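Local coordinates for protein manganese-containing pseudocatalase (Thermus thermophilus, PDB 2V8U) that probably breaks down hydrogen peroxide as a catalase, using two manganese ions bound in each subunit, at residues I178-V183 / K222-L227; L154-R159 / V187-Y192. All blocks are in the same frame, centred on the assembly; numbering follows the deposited sequence.

Interaction 1: residues I178-V183 / K222-L227; sequences IGYLLV and KKYMDL. With O (oxygen atom), chain G.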
loop_
_atom_site.group_PDB
_atom_site.type_symbol
_atom_site.label_atom_id
_atom_site.label_comp_id
_atom_site.label_asym_id
_atom_site.label_seq_id
_atom_site.Cartn_x
_atom_site.Cartn_y
_atom_site.Cartn_z
ATOM N N ILE A 178 -28.143 5.849 7.169
ATOM C CA ILE A 178 -27.726 4.686 7.946
ATOM C C ILE A 178 -28.912 3.867 8.387
ATOM O O ILE A 178 -28.904 2.640 8.319
ATOM C CB ILE A 178 -26.806 5.076 9.116
ATOM C CG1 ILE A 178 -25.479 5.644 8.594
ATOM C CG2 ILE A 178 -26.621 3.882 10.035
ATOM C CD1 ILE A 178 -24.652 6.315 9.676
ATOM N N GLY A 179 -29.985 4.541 8.813
ATOM C CA GLY A 179 -31.174 3.777 9.194
ATOM C C GLY A 179 -31.676 2.917 8.048
ATOM O O GLY A 179 -32.075 1.765 8.212
ATOM N N TYR A 180 -31.710 3.487 6.838
ATOM C CA TYR A 180 -32.175 2.749 5.664
ATOM C C TYR A 180 -31.226 1.585 5.359
ATOM O O TYR A 180 -31.687 0.467 5.118
ATOM C CB TYR A 180 -32.287 3.691 4.465
ATOM C CG TYR A 180 -32.861 3.011 3.259
ATOM C CD1 TYR A 180 -34.186 2.642 3.228
ATOM C CD2 TYR A 180 -32.091 2.707 2.154
ATOM C CE1 TYR A 180 -34.737 1.957 2.151
ATOM C CE2 TYR A 180 -32.655 2.034 1.069
ATOM C CZ TYR A 180 -33.963 1.651 1.083
ATOM O OH TYR A 180 -34.514 0.983 -0.013
ATOM N N LEU A 181 -29.923 1.848 5.339
ATOM C CA LEU A 181 -28.976 0.792 5.004
ATOM C C LEU A 181 -28.842 -0.254 6.114
ATOM O O LEU A 181 -28.515 -1.403 5.802
ATOM C CB LEU A 181 -27.645 1.363 4.553
ATOM C CG LEU A 181 -27.677 2.155 3.249
ATOM C CD1 LEU A 181 -26.285 2.512 2.814
ATOM C CD2 LEU A 181 -28.407 1.412 2.130
ATOM N N LEU A 182 -29.140 0.070 7.370
ATOM C CA LEU A 182 -29.235 -0.974 8.379
ATOM C C LEU A 182 -30.330 -1.965 8.000
ATOM O O LEU A 182 -30.163 -3.191 8.142
ATOM C CB LEU A 182 -29.529 -0.390 9.757
ATOM C CG LEU A 182 -28.362 0.305 10.432
ATOM C CD1 LEU A 182 -28.861 1.084 11.631
ATOM C CD2 LEU A 182 -27.303 -0.714 10.855
ATOM N N VAL A 183 -31.472 -1.462 7.537
ATOM C CA VAL A 183 -32.573 -2.349 7.129
ATOM C C VAL A 183 -32.171 -3.153 5.898
ATOM O O VAL A 183 -32.392 -4.374 5.824
ATOM C CB VAL A 183 -33.844 -1.544 6.945
ATOM C CG1 VAL A 183 -34.957 -2.428 6.378
ATOM C CG2 VAL A 183 -34.265 -0.918 8.253
ATOM N N LYS A 222 -36.244 1.909 12.482
ATOM C CA LYS A 222 -37.580 1.482 12.905
ATOM C C LYS A 222 -38.637 1.996 11.928
ATOM O O LYS A 222 -39.577 1.271 11.579
ATOM C CB LYS A 222 -37.817 1.936 14.349
ATOM C CG LYS A 222 -39.093 1.295 14.926
ATOM C CD LYS A 222 -40.255 2.038 14.827
ATOM C CE LYS A 222 -41.445 1.388 15.693
ATOM N NZ LYS A 222 -42.594 2.234 15.440
ATOM N N LYS A 223 -38.531 3.263 11.521
ATOM C CA LYS A 223 -39.497 3.801 10.560
ATOM C C LYS A 223 -39.504 2.979 9.283
ATOM O O LYS A 223 -40.565 2.627 8.753
ATOM C CB LYS A 223 -39.144 5.247 10.283
ATOM C CG LYS A 223 -39.894 5.914 9.137
ATOM C CD LYS A 223 -39.310 7.288 8.850
ATOM C CE LYS A 223 -37.923 7.210 8.168
ATOM N NZ LYS A 223 -36.559 7.124 9.006
ATOM N N TYR A 224 -38.319 2.653 8.736
ATOM C CA TYR A 224 -38.266 1.878 7.511
ATOM C C TYR A 224 -38.845 0.474 7.697
ATOM O O TYR A 224 -39.451 -0.058 6.777
ATOM C CB TYR A 224 -36.843 1.873 6.929
ATOM C CG TYR A 224 -36.398 3.238 6.463
ATOM C CD1 TYR A 224 -37.094 3.923 5.497
ATOM C CD2 TYR A 224 -35.304 3.863 7.014
ATOM C CE1 TYR A 224 -36.700 5.213 5.119
ATOM C CE2 TYR A 224 -34.906 5.121 6.629
ATOM C CZ TYR A 224 -35.603 5.803 5.690
ATOM O OH TYR A 224 -35.273 7.095 5.331
ATOM N N MET A 225 -38.645 -0.132 8.871
ATOM C CA MET A 225 -39.312 -1.399 9.156
ATOM C C MET A 225 -40.817 -1.260 9.273
ATOM O O MET A 225 -41.566 -2.116 8.809
ATOM C CB MET A 225 -38.756 -2.067 10.378
ATOM C CG MET A 225 -37.348 -2.590 10.136
ATOM S SD MET A 225 -36.713 -3.621 11.445
ATOM C CE MET A 225 -36.540 -2.435 12.734
ATOM N N ASP A 226 -41.290 -0.151 9.836
ATOM C CA ASP A 226 -42.727 0.094 9.911
ATOM C C ASP A 226 -43.325 0.197 8.508
ATOM O O ASP A 226 -44.507 -0.101 8.318
ATOM C CB ASP A 226 -43.023 1.374 10.674
ATOM C CG ASP A 226 -42.817 1.302 12.140
ATOM O OD1 ASP A 226 -42.781 0.200 12.716
ATOM O OD2 ASP A 226 -42.723 2.404 12.762
ATOM N N LEU A 227 -42.529 0.608 7.520
ATOM C CA LEU A 227 -42.937 0.653 6.114
ATOM C C LEU A 227 -42.799 -0.693 5.402
ATOM O O LEU A 227 -43.144 -0.793 4.226
ATOM C CB LEU A 227 -42.137 1.722 5.396
ATOM C CG LEU A 227 -42.365 3.150 5.833
ATOM C CD1 LEU A 227 -41.516 4.079 5.021
ATOM C CD2 LEU A 227 -43.821 3.505 5.723
HETATM O O O G . -25.576 -1.236 3.155
#
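Tyr-224 lays its ring over the flank of Tyr-180, and its side chain shows how one tyrosine seats a short helix on a long one. Its CB meets Val-183 CG2 at 4.0 Å. With CG anti to its own carbonyl carbon (chi1 -66°), the ring reaches across to helix 172-200. CD2 settles 3.6 Å from Tyr-180 CA, on the backbone, and CE2 comes within 3.7 Å of Tyr-180 CB, which makes a CH-pi contact over the ring face (4.1 Å to the centroid). CZ, too, lies near that CB. On the other rim, CD1 lies 3.9 Å from Tyr-180 CD1, which stands over the middle of the ring and is bordered also by CG and CE1. The two rings form a T-shaped pair, Tyr-180 presenting its edge, with planes 79° apart and centroids separated by 5.2 Å. At the tip, OH makes a weak hydrogen bond to Glu-176, one turn before Tyr-180 on that helix; Tyr-180 OH is engaged by Gln-9. With no hydrogen bond between 178-183 and 222-227, the contact rests on van der Waals packing, including Val-183 CG2 on Met-225, and on the T-shaped ring pair, where an electrostatic share is likely.

Interaction 2: residues L154-R159 / V187-Y192; sequences LEVAAR and VHAAAY. With MN (manganese (II) ion), chain I; O (oxygen atom), chain D; O (oxygen atom), chain C.
Glu-155 and His-188, facing each other from two nearly antiparallel helices (157° between their directions), converge on one manganese ion. The metal draws this part of the contact tight. Glu-155 OE2 binds the ion at 2.2 Å and OE1 stays at 2.6 Å, a long, weaker approach, so that the carboxylate chelates unevenly at most, while His-188 ND1 binds at 2.3 Å. A bend at chi2 (-77°) in Glu-155 folds its carboxylate toward the ion, bringing CD within 3.4 Å of His-188 CB. The carboxylate meets the imidazole at the ring's edge, the two planes 87° apart. OE2 and ND1 are 3.4 Å from each other without a hydrogen bond: the ion is what joins them. Second-shell groups steady both ligands, Tyr-43 OH bonding to Glu-155 OE2 and Glu-69 accepting from His-188 NE2. Two bound oxygen atoms and Glu-70 add to the coordination.

Away from the ion the packing relaxes. Ala-189 CB rests 3.9 Å from Glu-155 CB, and Val-156 CG1 approaches Ala-189 CB only to 4.2 Å. Tyr-192 turns the edge of its ring to the glutamate, CD2 lying 4.3 Å from Glu-155 CG. The far side does not open to solvent here: Val-156 is buried and also packs on Leu-146 of a second subunit.

Helices 144-166 and 172-200 are an antiparallel pair of the ferritin-like four-helix bundle, with 36-49 and 57-85 as the other two; Tyr-192 touches Ile-66 of helix 57-85, and Glu-155 touches Thr-39 of helix 36-49.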
loop_
_atom_site.group_PDB
_atom_site.type_symbol
_atom_site.label_atom_id
_atom_site.label_comp_id
_atom_site.label_asym_id
_atom_site.label_seq_id
_atom_site.Cartn_x
_atom_site.Cartn_y
_atom_site.Cartn_z
ATOM N N LEU A 154 -19.498 -10.514 6.286
ATOM C CA LEU A 154 -19.264 -9.185 5.723
ATOM C C LEU A 154 -20.450 -8.267 6.048
ATOM O O LEU A 154 -20.252 -7.116 6.444
ATOM C CB LEU A 154 -19.066 -9.312 4.230
ATOM C CG LEU A 154 -18.795 -8.012 3.456
ATOM C CD1 LEU A 154 -17.209 -7.779 3.706
ATOM C CD2 LEU A 154 -18.898 -8.283 1.964
ATOM N N GLU A 155 -21.667 -8.743 5.866
ATOM C CA GLU A 155 -22.828 -7.920 6.128
ATOM C C GLU A 155 -22.945 -7.545 7.606
ATOM O O GLU A 155 -23.322 -6.409 7.900
ATOM C CB GLU A 155 -24.129 -8.571 5.615
ATOM C CG GLU A 155 -24.245 -8.573 4.110
ATOM C CD GLU A 155 -24.640 -7.266 3.473
ATOM O OE1 GLU A 155 -25.189 -6.371 4.098
ATOM O OE2 GLU A 155 -24.415 -7.135 2.227
ATOM N N VAL A 156 -22.702 -8.466 8.534
ATOM C CA VAL A 156 -22.833 -8.095 9.943
ATOM C C VAL A 156 -21.654 -7.240 10.430
ATOM O O VAL A 156 -21.838 -6.397 11.313
ATOM C CB VAL A 156 -23.130 -9.290 10.859
ATOM C CG1 VAL A 156 -24.498 -9.861 10.503
ATOM C CG2 VAL A 156 -22.075 -10.384 10.840
ATOM N N ALA A 157 -20.457 -7.416 9.837
ATOM C CA ALA A 157 -19.350 -6.496 10.139
ATOM C C ALA A 157 -19.692 -5.081 9.618
ATOM O O ALA A 157 -19.500 -4.081 10.304
ATOM C CB ALA A 157 -18.076 -7.034 9.534
ATOM N N ALA A 158 -20.207 -5.007 8.399
ATOM C CA ALA A 158 -20.647 -3.740 7.835
ATOM C C ALA A 158 -21.700 -3.105 8.713
ATOM O O ALA A 158 -21.688 -1.868 8.942
ATOM C CB ALA A 158 -21.153 -3.912 6.402
ATOM N N ARG A 159 -22.654 -3.886 9.213
ATOM C CA ARG A 159 -23.680 -3.378 10.096
ATOM C C ARG A 159 -23.054 -2.747 11.340
ATOM O O ARG A 159 -23.485 -1.680 11.801
ATOM C CB ARG A 159 -24.644 -4.477 10.539
ATOM C CG ARG A 159 -25.783 -3.972 11.363
ATOM C CD ARG A 159 -26.524 -5.032 12.080
ATOM N NE ARG A 159 -27.683 -4.529 12.799
ATOM C CZ ARG A 159 -27.979 -4.811 14.060
ATOM N NH1 ARG A 159 -27.233 -5.615 14.792
ATOM N NH2 ARG A 159 -29.027 -4.206 14.617
ATOM N N VAL A 187 -31.606 -7.295 5.444
ATOM C CA VAL A 187 -32.141 -8.179 4.410
ATOM C C VAL A 187 -31.025 -9.027 3.828
ATOM O O VAL A 187 -31.184 -10.224 3.644
ATOM C CB VAL A 187 -32.865 -7.353 3.338
ATOM C CG1 VAL A 187 -33.165 -8.182 2.103
ATOM C CG2 VAL A 187 -34.157 -6.770 3.914
ATOM N N HIS A 188 -29.894 -8.391 3.469
ATOM C CA HIS A 188 -28.811 -9.153 2.851
ATOM C C HIS A 188 -28.260 -10.230 3.776
ATOM O O HIS A 188 -28.035 -11.355 3.342
ATOM C CB HIS A 188 -27.708 -8.225 2.391
ATOM C CG HIS A 188 -28.164 -7.226 1.380
ATOM N ND1 HIS A 188 -27.401 -6.134 1.062
ATOM C CD2 HIS A 188 -29.283 -7.186 0.644
ATOM C CE1 HIS A 188 -28.085 -5.449 0.152
ATOM N NE2 HIS A 188 -29.231 -6.060 -0.139
ATOM N N ALA A 189 -28.033 -9.890 5.045
ATOM C CA ALA A 189 -27.543 -10.909 5.978
ATOM C C ALA A 189 -28.566 -12.033 6.132
ATOM O O ALA A 189 -28.204 -13.212 6.185
ATOM C CB ALA A 189 -27.232 -10.288 7.353
ATOM N N ALA A 190 -29.838 -11.663 6.230
ATOM C CA ALA A 190 -30.888 -12.692 6.315
ATOM C C ALA A 190 -30.888 -13.579 5.070
ATOM O O ALA A 190 -31.081 -14.794 5.173
ATOM C CB ALA A 190 -32.241 -12.034 6.508
ATOM N N ALA A 191 -30.722 -12.976 3.894
ATOM C CA ALA A 191 -30.740 -13.733 2.657
ATOM C C ALA A 191 -29.567 -14.683 2.558
ATOM O O ALA A 191 -29.738 -15.860 2.174
ATOM C CB ALA A 191 -30.781 -12.771 1.460
ATOM N N TYR A 192 -28.363 -14.218 2.866
ATOM C CA TYR A 192 -27.216 -15.106 2.859
ATOM C C TYR A 192 -27.344 -16.156 3.956
ATOM O O TYR A 192 -26.916 -17.313 3.746
ATOM C CB TYR A 192 -25.907 -14.313 2.975
ATOM C CG TYR A 192 -25.626 -13.428 1.774
ATOM C CD1 TYR A 192 -25.799 -13.879 0.488
ATOM C CD2 TYR A 192 -25.172 -12.144 1.933
ATOM C CE1 TYR A 192 -25.528 -13.090 -0.609
ATOM C CE2 TYR A 192 -24.901 -11.326 0.844
ATOM C CZ TYR A 192 -25.052 -11.809 -0.432
ATOM O OH TYR A 192 -24.809 -11.081 -1.578
HETATM MN MN MN I . -25.419 -5.268 1.723
HETATM O O O D . -23.942 -3.671 1.920
HETATM O O O C . -26.516 -3.479 2.050
#

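In the fold
Both contacts draw on helix 172-200, and their centres lie 14 Å apart. Along the chain the four segments alternate: 154-159, 178-183, 187-192, then 222-227. Interaction 2 lies within the bundle, joining two of its helices at the metal, whereas interaction 1 packs the later, short helix 219-226 against another face of the same long helix. They meet directly where Leu-182 CD2 packs 3.6 Å from Arg-159 CG. Asn-215, in the connection leading to helix 219-226, bonds to Arg-159 and weakly to Leu-182 O. One helix thereby carries a manganese ligand and, about two turns earlier, the buried surface on which a short helix from beyond the bundle packs.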